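Local coordinates for dihydroorotase (Agrobacterium tumefaciens, PDB 2OGJ), which hydrolyses acetyl esters such as acetyl-(R)-mandelate in vitro, working as a binuclear zinc enzyme of the amidohydrolase superfamily, at residues S35-L39 against V49-A55; S70-V74 against V325-P329; I160-Y164 against I197-V203; Y216-E221 against L247-A251. All coordinates share one frame; numbering follows the deposited sequence.

Contact 1 of 4, residues S35-L39 against V49-A55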
loop_
_atom_site.group_PDB
_atom_site.type_symbol
_atom_site.label_atom_id
_atom_site.label_comp_id
_atom_site.label_asym_id
_atom_site.label_seq_id
_atom_site.Cartn_x
_atom_site.Cartn_y
_atom_site.Cartn_z
ATOM N N SER A 35 -50.752 39.122 -2.494
ATOM C CA SER A 35 -49.852 40.103 -3.085
ATOM C C SER A 35 -49.549 41.295 -2.184
ATOM O O SER A 35 -50.413 41.776 -1.451
ATOM C CB SER A 35 -50.432 40.612 -4.400
ATOM O OG SER A 35 -49.566 41.566 -4.988
ATOM N N THR A 36 -48.311 41.773 -2.258
ATOM C CA THR A 36 -47.868 42.905 -1.455
ATOM C C THR A 36 -46.752 43.657 -2.161
ATOM O O THR A 36 -46.355 43.314 -3.269
ATOM C CB THR A 36 -47.319 42.442 -0.093
ATOM O OG1 THR A 36 -47.934 41.203 0.274
ATOM C CG2 THR A 36 -47.631 43.467 0.989
ATOM N N ASP A 37 -46.259 44.697 -1.504
ATOM C CA ASP A 37 -45.162 45.499 -2.022
ATOM C C ASP A 37 -44.151 45.567 -0.872
ATOM O O ASP A 37 -44.542 45.597 0.297
ATOM C CB ASP A 37 -45.628 46.921 -2.384
ATOM C CG ASP A 37 -46.689 46.954 -3.492
ATOM O OD1 ASP A 37 -47.016 48.073 -3.931
ATOM O OD2 ASP A 37 -47.201 45.896 -3.920
ATOM N N ILE A 38 -42.861 45.563 -1.193
ATOM C CA ILE A 38 -41.832 45.629 -0.163
ATOM C C ILE A 38 -40.888 46.784 -0.465
ATOM O O ILE A 38 -40.464 46.973 -1.606
ATOM C CB ILE A 38 -41.018 44.308 -0.086
ATOM C CG1 ILE A 38 -41.972 43.115 0.021
ATOM C CG2 ILE A 38 -40.100 44.317 1.134
ATOM C CD1 ILE A 38 -41.279 41.759 0.029
ATOM N N LEU A 39 -40.585 47.568 0.563
ATOM C CA LEU A 39 -39.683 48.701 0.421
ATOM C C LEU A 39 -38.341 48.429 1.115
ATOM O O LEU A 39 -38.292 48.196 2.328
ATOM C CB LEU A 39 -40.314 49.953 1.025
ATOM C CG LEU A 39 -39.468 51.221 0.902
ATOM C CD1 LEU A 39 -39.437 51.625 -0.550
ATOM C CD2 LEU A 39 -40.043 52.342 1.734
ATOM N N VAL A 49 -43.743 47.078 4.384
ATOM C CA VAL A 49 -44.392 46.007 3.644
ATOM C C VAL A 49 -45.901 46.239 3.711
ATOM O O VAL A 49 -46.499 46.235 4.794
ATOM C CB VAL A 49 -44.062 44.625 4.240
ATOM C CG1 VAL A 49 -44.747 43.525 3.425
ATOM C CG2 VAL A 49 -42.569 44.432 4.258
ATOM N N GLY A 50 -46.518 46.443 2.551
ATOM C CA GLY A 50 -47.944 46.684 2.536
ATOM C C GLY A 50 -48.575 46.662 1.161
ATOM O O GLY A 50 -47.885 46.667 0.143
ATOM N N SER A 51 -49.906 46.661 1.158
ATOM C CA SER A 51 -50.731 46.617 -0.046
ATOM C C SER A 51 -50.388 47.645 -1.140
ATOM O O SER A 51 -50.697 47.427 -2.315
ATOM C CB SER A 51 -52.206 46.740 0.361
ATOM O OG SER A 51 -53.069 46.411 -0.708
ATOM N N ALA A 52 -49.753 48.751 -0.765
ATOM C CA ALA A 52 -49.380 49.764 -1.751
ATOM C C ALA A 52 -48.661 50.928 -1.092
ATOM O O ALA A 52 -49.261 51.962 -0.808
ATOM C CB ALA A 52 -50.617 50.263 -2.488
ATOM N N LEU A 53 -47.363 50.758 -0.868
ATOM C CA LEU A 53 -46.550 51.774 -0.214
ATOM C C LEU A 53 -46.158 52.914 -1.143
ATOM O O LEU A 53 -46.318 52.819 -2.358
ATOM C CB LEU A 53 -45.287 51.124 0.342
ATOM C CG LEU A 53 -45.459 49.679 0.809
ATOM C CD1 LEU A 53 -44.102 49.093 1.154
ATOM C CD2 LEU A 53 -46.397 49.628 1.995
ATOM N N GLN A 54 -45.644 53.993 -0.563
ATOM C CA GLN A 54 -45.201 55.137 -1.343
ATOM C C GLN A 54 -43.698 55.261 -1.129
ATOM O O GLN A 54 -43.199 54.899 -0.066
ATOM C CB GLN A 54 -45.904 56.387 -0.872
ATOM C CG GLN A 54 -47.412 56.396 -1.073
ATOM C CD GLN A 54 -48.126 55.359 -0.231
ATOM O OE1 GLN A 54 -47.981 55.327 0.991
ATOM N NE2 GLN A 54 -48.909 54.509 -0.881
ATOM N N ALA A 55 -42.972 55.765 -2.124
ATOM C CA ALA A 55 -41.521 55.902 -1.991
ATOM C C ALA A 55 -40.957 57.202 -2.581
ATOM O O ALA A 55 -41.625 57.884 -3.362
ATOM C CB ALA A 55 -40.824 54.692 -2.621
#

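Contact 2 of 4, residues S70-V74 against V325-P329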
loop_
_atom_site.group_PDB
_atom_site.type_symbol
_atom_site.label_atom_id
_atom_site.label_comp_id
_atom_site.label_asym_id
_atom_site.label_seq_id
_atom_site.Cartn_x
_atom_site.Cartn_y
_atom_site.Cartn_z
ATOM N N SER A 70 -39.656 34.822 -2.124
ATOM C CA SER A 70 -39.362 34.014 -0.943
ATOM C C SER A 70 -37.992 34.391 -0.425
ATOM O O SER A 70 -37.261 35.154 -1.067
ATOM C CB SER A 70 -39.357 32.515 -1.296
ATOM O OG SER A 70 -38.253 32.164 -2.118
ATOM N N PRO A 71 -37.637 33.903 0.766
ATOM C CA PRO A 71 -36.300 34.270 1.227
ATOM C C PRO A 71 -35.320 33.705 0.188
ATOM O O PRO A 71 -35.645 32.730 -0.487
ATOM C CB PRO A 71 -36.208 33.591 2.597
ATOM C CG PRO A 71 -37.263 32.521 2.551
ATOM C CD PRO A 71 -38.374 33.154 1.793
ATOM N N GLY A 72 -34.161 34.334 0.030
ATOM C CA GLY A 72 -33.190 33.876 -0.945
ATOM C C GLY A 72 -32.943 32.380 -0.936
ATOM O O GLY A 72 -32.734 31.782 0.119
ATOM N N TRP A 73 -32.975 31.768 -2.117
ATOM C CA TRP A 73 -32.750 30.337 -2.253
ATOM C C TRP A 73 -31.379 29.950 -1.724
ATOM O O TRP A 73 -30.404 30.687 -1.909
ATOM C CB TRP A 73 -32.863 29.922 -3.711
ATOM C CG TRP A 73 -34.245 30.000 -4.255
ATOM C CD1 TRP A 73 -35.409 30.155 -3.545
ATOM C CD2 TRP A 73 -34.622 29.851 -5.628
ATOM N NE1 TRP A 73 -36.490 30.105 -4.402
ATOM C CE2 TRP A 73 -36.035 29.920 -5.684
ATOM C CE3 TRP A 73 -33.902 29.662 -6.817
ATOM C CZ2 TRP A 73 -36.741 29.804 -6.885
ATOM C CZ3 TRP A 73 -34.595 29.548 -8.011
ATOM C CH2 TRP A 73 -36.008 29.620 -8.036
ATOM N N VAL A 74 -31.330 28.783 -1.071
ATOM C CA VAL A 74 -30.111 28.226 -0.490
ATOM C C VAL A 74 -29.741 26.905 -1.181
ATOM O O VAL A 74 -30.473 25.921 -1.063
ATOM C CB VAL A 74 -30.306 27.914 1.019
ATOM C CG1 VAL A 74 -29.025 27.350 1.591
ATOM C CG2 VAL A 74 -30.728 29.165 1.787
ATOM N N VAL A 325 -35.475 24.386 -0.120
ATOM C CA VAL A 325 -34.533 25.212 -0.843
ATOM C C VAL A 325 -34.345 26.526 -0.084
ATOM O O VAL A 325 -33.618 27.415 -0.507
ATOM C CB VAL A 325 -35.052 25.417 -2.292
ATOM C CG1 VAL A 325 -35.685 26.766 -2.463
ATOM C CG2 VAL A 325 -33.941 25.177 -3.277
ATOM N N THR A 326 -34.984 26.614 1.073
ATOM C CA THR A 326 -34.866 27.796 1.918
ATOM C C THR A 326 -34.738 27.450 3.416
ATOM O O THR A 326 -33.632 27.350 3.951
ATOM C CB THR A 326 -36.069 28.742 1.722
ATOM O OG1 THR A 326 -37.282 28.005 1.905
ATOM C CG2 THR A 326 -36.043 29.355 0.327
ATOM N N ARG A 327 -35.870 27.262 4.082
ATOM C CA ARG A 327 -35.896 26.962 5.509
ATOM C C ARG A 327 -35.135 25.702 5.935
ATOM O O ARG A 327 -34.430 25.707 6.953
ATOM C CB ARG A 327 -37.348 26.867 5.968
ATOM C CG ARG A 327 -38.186 28.068 5.533
ATOM C CD ARG A 327 -38.562 28.938 6.703
ATOM N NE ARG A 327 -39.520 28.243 7.547
ATOM C CZ ARG A 327 -39.741 28.547 8.816
ATOM N NH1 ARG A 327 -39.068 29.541 9.387
ATOM N NH2 ARG A 327 -40.621 27.846 9.518
ATOM N N ASN A 328 -35.269 24.632 5.160
ATOM C CA ASN A 328 -34.610 23.373 5.499
ATOM C C ASN A 328 -33.094 23.349 5.373
ATOM O O ASN A 328 -32.417 22.942 6.315
ATOM C CB ASN A 328 -35.218 22.223 4.697
ATOM C CG ASN A 328 -36.611 21.882 5.156
ATOM O OD1 ASN A 328 -37.301 21.100 4.522
ATOM N ND2 ASN A 328 -37.034 22.472 6.269
ATOM N N PRO A 329 -32.538 23.760 4.214
ATOM C CA PRO A 329 -31.081 23.750 4.082
ATOM C C PRO A 329 -30.482 24.809 5.006
ATOM O O PRO A 329 -29.335 24.699 5.447
ATOM C CB PRO A 329 -30.869 24.059 2.604
ATOM C CG PRO A 329 -32.020 24.930 2.281
ATOM C CD PRO A 329 -33.169 24.239 2.973
#

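Contact 3 of 4, residues I160-Y164 against I197-V203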
loop_
_atom_site.group_PDB
_atom_site.type_symbol
_atom_site.label_atom_id
_atom_site.label_comp_id
_atom_site.label_asym_id
_atom_site.label_seq_id
_atom_site.Cartn_x
_atom_site.Cartn_y
_atom_site.Cartn_z
ATOM N N ILE A 160 -7.624 20.024 11.277
ATOM C CA ILE A 160 -9.036 20.260 11.029
ATOM C C ILE A 160 -9.575 21.066 12.213
ATOM O O ILE A 160 -10.322 22.027 12.044
ATOM C CB ILE A 160 -9.824 18.951 10.910
ATOM C CG1 ILE A 160 -9.490 18.260 9.586
ATOM C CG2 ILE A 160 -11.305 19.235 11.010
ATOM C CD1 ILE A 160 -10.121 16.864 9.415
ATOM N N LEU A 161 -9.189 20.681 13.422
ATOM C CA LEU A 161 -9.656 21.419 14.593
ATOM C C LEU A 161 -9.122 22.845 14.549
ATOM O O LEU A 161 -9.835 23.790 14.883
ATOM C CB LEU A 161 -9.211 20.742 15.898
ATOM C CG LEU A 161 -9.810 19.379 16.254
ATOM C CD1 LEU A 161 -9.481 19.050 17.696
ATOM C CD2 LEU A 161 -11.308 19.399 16.062
ATOM N N GLU A 162 -7.866 22.992 14.144
ATOM C CA GLU A 162 -7.259 24.311 14.062
ATOM C C GLU A 162 -8.008 25.134 12.995
ATOM O O GLU A 162 -8.450 26.252 13.257
ATOM C CB GLU A 162 -5.770 24.177 13.721
ATOM C CG GLU A 162 -4.994 25.486 13.772
ATOM C CD GLU A 162 -3.674 25.404 13.020
ATOM O OE1 GLU A 162 -3.690 24.980 11.841
ATOM O OE2 GLU A 162 -2.628 25.768 13.599
ATOM N N CYS A 163 -8.180 24.554 11.806
ATOM C CA CYS A 163 -8.884 25.220 10.704
ATOM C C CYS A 163 -10.299 25.693 11.059
ATOM O O CYS A 163 -10.695 26.801 10.717
ATOM C CB CYS A 163 -8.965 24.298 9.477
ATOM S SG CYS A 163 -9.632 25.096 7.990
ATOM N N TYR A 164 -11.054 24.852 11.748
ATOM C CA TYR A 164 -12.418 25.184 12.131
ATOM C C TYR A 164 -12.506 26.316 13.143
ATOM O O TYR A 164 -13.410 27.150 13.055
ATOM C CB TYR A 164 -13.122 23.957 12.717
ATOM C CG TYR A 164 -14.525 24.259 13.143
ATOM C CD1 TYR A 164 -15.559 24.316 12.213
ATOM C CD2 TYR A 164 -14.811 24.571 14.465
ATOM C CE1 TYR A 164 -16.841 24.681 12.592
ATOM C CE2 TYR A 164 -16.091 24.941 14.855
ATOM C CZ TYR A 164 -17.102 24.997 13.917
ATOM O OH TYR A 164 -18.363 25.405 14.303
ATOM N N ILE A 197 -14.821 13.401 14.650
ATOM C CA ILE A 197 -14.371 14.796 14.551
ATOM C C ILE A 197 -15.554 15.758 14.533
ATOM O O ILE A 197 -15.528 16.786 15.210
ATOM C CB ILE A 197 -13.489 15.013 13.295
ATOM C CG1 ILE A 197 -12.194 14.184 13.422
ATOM C CG2 ILE A 197 -13.158 16.491 13.136
ATOM C CD1 ILE A 197 -11.451 13.920 12.105
ATOM N N ALA A 198 -16.597 15.411 13.777
ATOM C CA ALA A 198 -17.808 16.232 13.709
ATOM C C ALA A 198 -18.405 16.391 15.118
ATOM O O ALA A 198 -18.789 17.489 15.517
ATOM C CB ALA A 198 -18.826 15.591 12.750
ATOM N N LYS A 199 -18.467 15.288 15.866
ATOM C CA LYS A 199 -18.979 15.308 17.236
ATOM C C LYS A 199 -18.108 16.211 18.111
ATOM O O LYS A 199 -18.618 16.955 18.944
ATOM C CB LYS A 199 -19.017 13.889 17.833
ATOM C CG LYS A 199 -20.088 12.980 17.222
ATOM C CD LYS A 199 -20.715 12.018 18.250
ATOM C CE LYS A 199 -19.739 10.971 18.763
ATOM N NZ LYS A 199 -19.297 10.036 17.689
ATOM N N ILE A 200 -16.792 16.155 17.912
ATOM C CA ILE A 200 -15.871 16.992 18.682
ATOM C C ILE A 200 -16.093 18.464 18.367
ATOM O O ILE A 200 -16.122 19.295 19.274
ATOM C CB ILE A 200 -14.382 16.658 18.375
ATOM C CG1 ILE A 200 -14.030 15.289 18.953
ATOM C CG2 ILE A 200 -13.461 17.727 18.950
ATOM C CD1 ILE A 200 -12.623 14.852 18.617
ATOM N N LEU A 201 -16.248 18.776 17.076
ATOM C CA LEU A 201 -16.457 20.154 16.621
ATOM C C LEU A 201 -17.860 20.617 16.925
ATOM O O LEU A 201 -18.141 21.815 16.921
ATOM C CB LEU A 201 -16.192 20.275 15.110
ATOM C CG LEU A 201 -14.729 20.094 14.689
ATOM C CD1 LEU A 201 -14.600 20.047 13.185
ATOM C CD2 LEU A 201 -13.903 21.236 15.268
ATOM N N LYS A 202 -18.730 19.656 17.210
ATOM C CA LYS A 202 -20.130 19.943 17.505
ATOM C C LYS A 202 -20.751 20.530 16.245
ATOM O O LYS A 202 -21.431 21.557 16.285
ATOM C CB LYS A 202 -20.250 20.930 18.674
ATOM C CG LYS A 202 -19.670 20.395 19.985
ATOM C CD LYS A 202 -19.933 21.334 21.164
ATOM C CE LYS A 202 -19.342 22.714 20.914
ATOM N NZ LYS A 202 -19.786 23.678 21.953
ATOM N N VAL A 203 -20.537 19.837 15.130
ATOM C CA VAL A 203 -21.019 20.292 13.839
ATOM C C VAL A 203 -21.637 19.144 13.015
ATOM O O VAL A 203 -21.316 17.969 13.219
ATOM C CB VAL A 203 -19.830 20.967 13.095
ATOM C CG1 VAL A 203 -19.014 19.919 12.330
ATOM C CG2 VAL A 203 -20.320 22.110 12.221
#

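Contact 4 of 4, residues Y216-E221 against L247-A251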
loop_
_atom_site.group_PDB
_atom_site.type_symbol
_atom_site.label_atom_id
_atom_site.label_comp_id
_atom_site.label_asym_id
_atom_site.label_seq_id
_atom_site.Cartn_x
_atom_site.Cartn_y
_atom_site.Cartn_z
ATOM N N TYR A 216 -24.197 2.455 1.585
ATOM C CA TYR A 216 -25.249 3.425 1.889
ATOM C C TYR A 216 -25.878 3.074 3.227
ATOM O O TYR A 216 -26.142 3.933 4.061
ATOM C CB TYR A 216 -26.321 3.360 0.797
ATOM C CG TYR A 216 -27.266 4.540 0.712
ATOM C CD1 TYR A 216 -27.704 5.211 1.857
ATOM C CD2 TYR A 216 -27.764 4.959 -0.524
ATOM C CE1 TYR A 216 -28.610 6.266 1.770
ATOM C CE2 TYR A 216 -28.677 6.013 -0.619
ATOM C CZ TYR A 216 -29.093 6.659 0.537
ATOM O OH TYR A 216 -29.987 7.698 0.455
ATOM N N ASP A 217 -26.115 1.785 3.410
ATOM C CA ASP A 217 -26.734 1.259 4.611
ATOM C C ASP A 217 -25.877 1.531 5.850
ATOM O O ASP A 217 -26.386 1.881 6.925
ATOM C CB ASP A 217 -26.942 -0.248 4.433
ATOM C CG ASP A 217 -27.549 -0.612 3.065
ATOM O OD1 ASP A 217 -28.625 -1.242 3.051
ATOM O OD2 ASP A 217 -26.962 -0.283 2.006
ATOM N N GLU A 218 -24.567 1.369 5.686
ATOM C CA GLU A 218 -23.620 1.564 6.771
ATOM C C GLU A 218 -23.557 3.013 7.215
ATOM O O GLU A 218 -23.491 3.294 8.407
ATOM C CB GLU A 218 -22.229 1.074 6.343
ATOM C CG GLU A 218 -22.075 -0.434 6.360
ATOM C CD GLU A 218 -20.705 -0.889 5.881
ATOM O OE1 GLU A 218 -20.144 -1.839 6.479
ATOM O OE2 GLU A 218 -20.189 -0.307 4.899
ATOM N N VAL A 219 -23.578 3.925 6.249
ATOM C CA VAL A 219 -23.514 5.350 6.541
ATOM C C VAL A 219 -24.724 5.816 7.345
ATOM O O VAL A 219 -24.572 6.519 8.341
ATOM C CB VAL A 219 -23.421 6.177 5.254
ATOM C CG1 VAL A 219 -23.326 7.658 5.602
ATOM C CG2 VAL A 219 -22.222 5.734 4.444
ATOM N N LEU A 220 -25.924 5.451 6.904
ATOM C CA LEU A 220 -27.145 5.808 7.628
ATOM C C LEU A 220 -27.095 5.325 9.097
ATOM O O LEU A 220 -27.656 5.957 10.002
ATOM C CB LEU A 220 -28.353 5.189 6.916
ATOM C CG LEU A 220 -29.160 6.019 5.903
ATOM C CD1 LEU A 220 -28.261 6.959 5.111
ATOM C CD2 LEU A 220 -29.913 5.068 4.978
ATOM N N GLU A 221 -26.423 4.195 9.319
ATOM C CA GLU A 221 -26.281 3.620 10.661
ATOM C C GLU A 221 -25.446 4.535 11.561
ATOM O O GLU A 221 -25.849 4.849 12.675
ATOM C CB GLU A 221 -25.602 2.243 10.598
ATOM C CG GLU A 221 -26.299 1.171 9.742
ATOM C CD GLU A 221 -27.520 0.540 10.412
ATOM O OE1 GLU A 221 -27.602 0.589 11.661
ATOM O OE2 GLU A 221 -28.387 -0.022 9.691
ATOM N N LEU A 247 -32.830 -1.159 2.619
ATOM C CA LEU A 247 -32.214 0.158 2.566
ATOM C C LEU A 247 -33.304 1.218 2.619
ATOM O O LEU A 247 -33.210 2.188 3.382
ATOM C CB LEU A 247 -31.417 0.338 1.270
ATOM C CG LEU A 247 -30.316 1.413 1.231
ATOM C CD1 LEU A 247 -30.395 2.133 -0.074
ATOM C CD2 LEU A 247 -30.443 2.415 2.368
ATOM N N PHE A 248 -34.340 1.029 1.800
ATOM C CA PHE A 248 -35.434 1.985 1.760
ATOM C C PHE A 248 -36.050 2.142 3.131
ATOM O O PHE A 248 -36.317 3.256 3.569
ATOM C CB PHE A 248 -36.534 1.571 0.787
ATOM C CG PHE A 248 -37.615 2.608 0.646
ATOM C CD1 PHE A 248 -37.489 3.646 -0.281
ATOM C CD2 PHE A 248 -38.724 2.590 1.486
ATOM C CE1 PHE A 248 -38.450 4.652 -0.365
ATOM C CE2 PHE A 248 -39.684 3.584 1.413
ATOM C CZ PHE A 248 -39.547 4.623 0.483
ATOM N N ASN A 249 -36.276 1.028 3.819
ATOM C CA ASN A 249 -36.875 1.057 5.135
ATOM C C ASN A 249 -35.976 1.780 6.117
ATOM O O ASN A 249 -36.456 2.476 7.024
ATOM C CB ASN A 249 -37.239 -0.357 5.574
ATOM C CG ASN A 249 -38.245 -0.986 4.628
ATOM O OD1 ASN A 249 -39.184 -0.325 4.177
ATOM N ND2 ASN A 249 -38.055 -2.262 4.320
ATOM N N LEU A 250 -34.671 1.636 5.954
ATOM C CA LEU A 250 -33.748 2.298 6.858
ATOM C C LEU A 250 -33.702 3.806 6.575
ATOM O O LEU A 250 -33.702 4.609 7.496
ATOM C CB LEU A 250 -32.348 1.675 6.743
ATOM C CG LEU A 250 -31.295 2.252 7.695
ATOM C CD1 LEU A 250 -31.788 2.165 9.114
ATOM C CD2 LEU A 250 -29.987 1.510 7.543
ATOM N N ALA A 251 -33.680 4.185 5.301
ATOM C CA ALA A 251 -33.640 5.599 4.924
ATOM C C ALA A 251 -34.871 6.324 5.463
ATOM O O ALA A 251 -34.781 7.437 5.992
ATOM C CB ALA A 251 -33.584 5.727 3.413
#

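Contact 1 of 4, residues S35-L39 against V49-A55
D37 and G50 pair across a β hairpin whose strands, 36-40 and 46-50, belong to a small four-stranded sheet well apart from the centre of the chain. This layout is consistent with the small β domain that many amidohydrolases carry beside their (β/α)8 barrel. Strand 46-50 forms one edge of the sheet within the chain, while strand 36-40 has strand 17-20 on its other side.

The backbone bonds come from one antiparallel hydrogen-bonded pair. G50 N donates to D37 O over 3.1 Å, with an angle of 154° at the hydrogen, whereas the return bond from D37 N to G50 O, at 3.0 Å, is bent and weak. The same D37 O also receives a CA-H...O contact from V49 CA at 3.4 Å. I38 and V49 follow as a non-hydrogen-bonded pair.

Apolar contacts occupy both faces. I38 and V49 lie side by side, their CG2 methyls 4.0 Å apart. Beyond the strand end, the chain doubles back over the face that carries D37, bringing L53 CD1 to within 3.9 Å of L39 CB. The L39 branch swings to the side opposite the backbone N (chi1 -179°), which carries L39 CD1 to A55 CB at 4.0 Å.

One oxygen of D37 is engaged outside the hairpin: OD2 accepts a hydrogen bond from N21 N, tying the hairpin to the residue that follows the neighbouring strand 17-20. The other oxygen, D37 OD1, rests 3.6 Å from A52 CA.

Contact 2 of 4, residues S70-V74 against V325-P329
V74 and V325 supply the one hydrogen bond of this contact, and it is nearly straight: V74 N reaches V325 O over 2.7 Å, with 170° at the hydrogen. Close packing surrounds it. V325 CG1 sits over one face of the W73 indole, 4.0 Å from the centroid of the five-membered ring, while T326 CG2 comes to the ring edge, 4.0 Å from W73 CD1. The side chains of P71 and T326 cross at about a right angle, P71 CG lying 4.0 Å from T326 CB, and V74 CB lies 3.7 Å from P329 CG.

Strand 68-75 is the first of the (β/α)8 barrel, and directly beyond its end come H77 and H79, both zinc ligands in this structure. The contact therefore joins the later part of the strand that leads to the metal ligands to the start of helix 327-332, some 250 residues later in the chain. M308 and L304 of helix 304-313 close in on W73 and V325, and T326 OG1 is hydrogen-bonded to V322 O.

Packing is looser where the helix begins. R327 starts its side chain away from the strand; it is partly exposed, and its NH1 forms a salt bridge with E338.

Contact 3 of 4, residues I160-Y164 against I197-V203
L201 reaches across from helix 189-201 to lodge among I160, L161 and Y164 of helix 157-165. The bond to its CB points toward the partner helix, and CG lies anti to the carbonyl carbon (chi1 -68°), which sends both methyls into the gap between the helices. L201 CG comes 3.8 Å from L161 CD2. At the branch the paths divide: L201 CD1 meets I160 CG2 at 4.0 Å, whereas L201 CD2 pushes between the side chains of L161 and Y164, lying 3.5 Å from Y164 CD2 and approaching the ring obliquely. Y164 itself runs past L201 in the contrary direction, and its far side reaches V203.

Around this leucine, I160 CG2 touches I197 CG2 at 3.9 Å, and L161 CD2 touches I200 CG2. The two helices are successive outer helices of the (β/α)8 barrel; the axes of segments 160-164 and 197-201 pass 11.1 Å apart at closest, inclined at 37° with the same general sense. A Schellman motif with K202 as its C' residue ends the second helix and turns V203 back toward Y164. S237 of the second subunit packs on L161.

No hydrogen bond crosses between the segments, so within them the contact rests on the fit of branched aliphatic groups and a tyrosine ring, without directional bonds.

Contact 4 of 4, residues Y216-E221 against L247-A251
OD1 of D217, hydrogen-bonded outside the two segments, also lies 3.6 Å from L247 CG, while OD2 of the same carboxylate pairs with K196 of the third subunit in a salt bridge. The acid thus has polar partners for both oxygens even as it flanks an apolar side chain. K196 of that subunit packs on L247 as well, which makes this pair of helices part of the subunit interface.

Beneath the acid the contact is apolar. L247 CD1 sits over one face of the Y216 ring, 4.2 Å from its centroid and 22° off the normal, in a CH-pi contact. The other methyl, L247 CD2, meets L220 CD2 at 3.8 Å, and that same atom of L220 touches A251 CB at 4.0 Å. At the outer end, L250 CD2 fits between L220 CB and the exposed carboxylate of E221.

On the outside of the (β/α)8 barrel, the axes of segments 216-221 and 247-251 come within 10.1 Å, about 22° from parallel. A chi1 of -163° turns the Y216 ring inward to V209 and V229 of the barrel strands. Its OH bonds C232 O, just beyond the zinc ligand H231. The chemistry thus grades from a buried aromatic-aliphatic layer near the metal-bearing strands to carboxylates at the outer side, of which D217 is paired with K196 of the third subunit.

How the contacts relate
Contacts 2 and 4 are mainly buried, contact 3 is partly so, and contact 1 lies at the surface, some 48 Å between centres from contact 4 on the far side of the chain. No two of the four touch. Contacts 3 and 4 resemble each other in kind, each joining outer helices of the barrel without a hydrogen bond across, and both have another subunit nearby: D217 of contact 4 forms a salt bridge to it, while contact 3 has a long, weak ion pair there. Contacts 1 and 2 instead use backbone bonds: contact 1 within a local hairpin, contact 2 between a strand and a helix start distant in sequence. Aromatic faces meet aliphatic methyls in contacts 2 and 4, those nearer the zinc ligands.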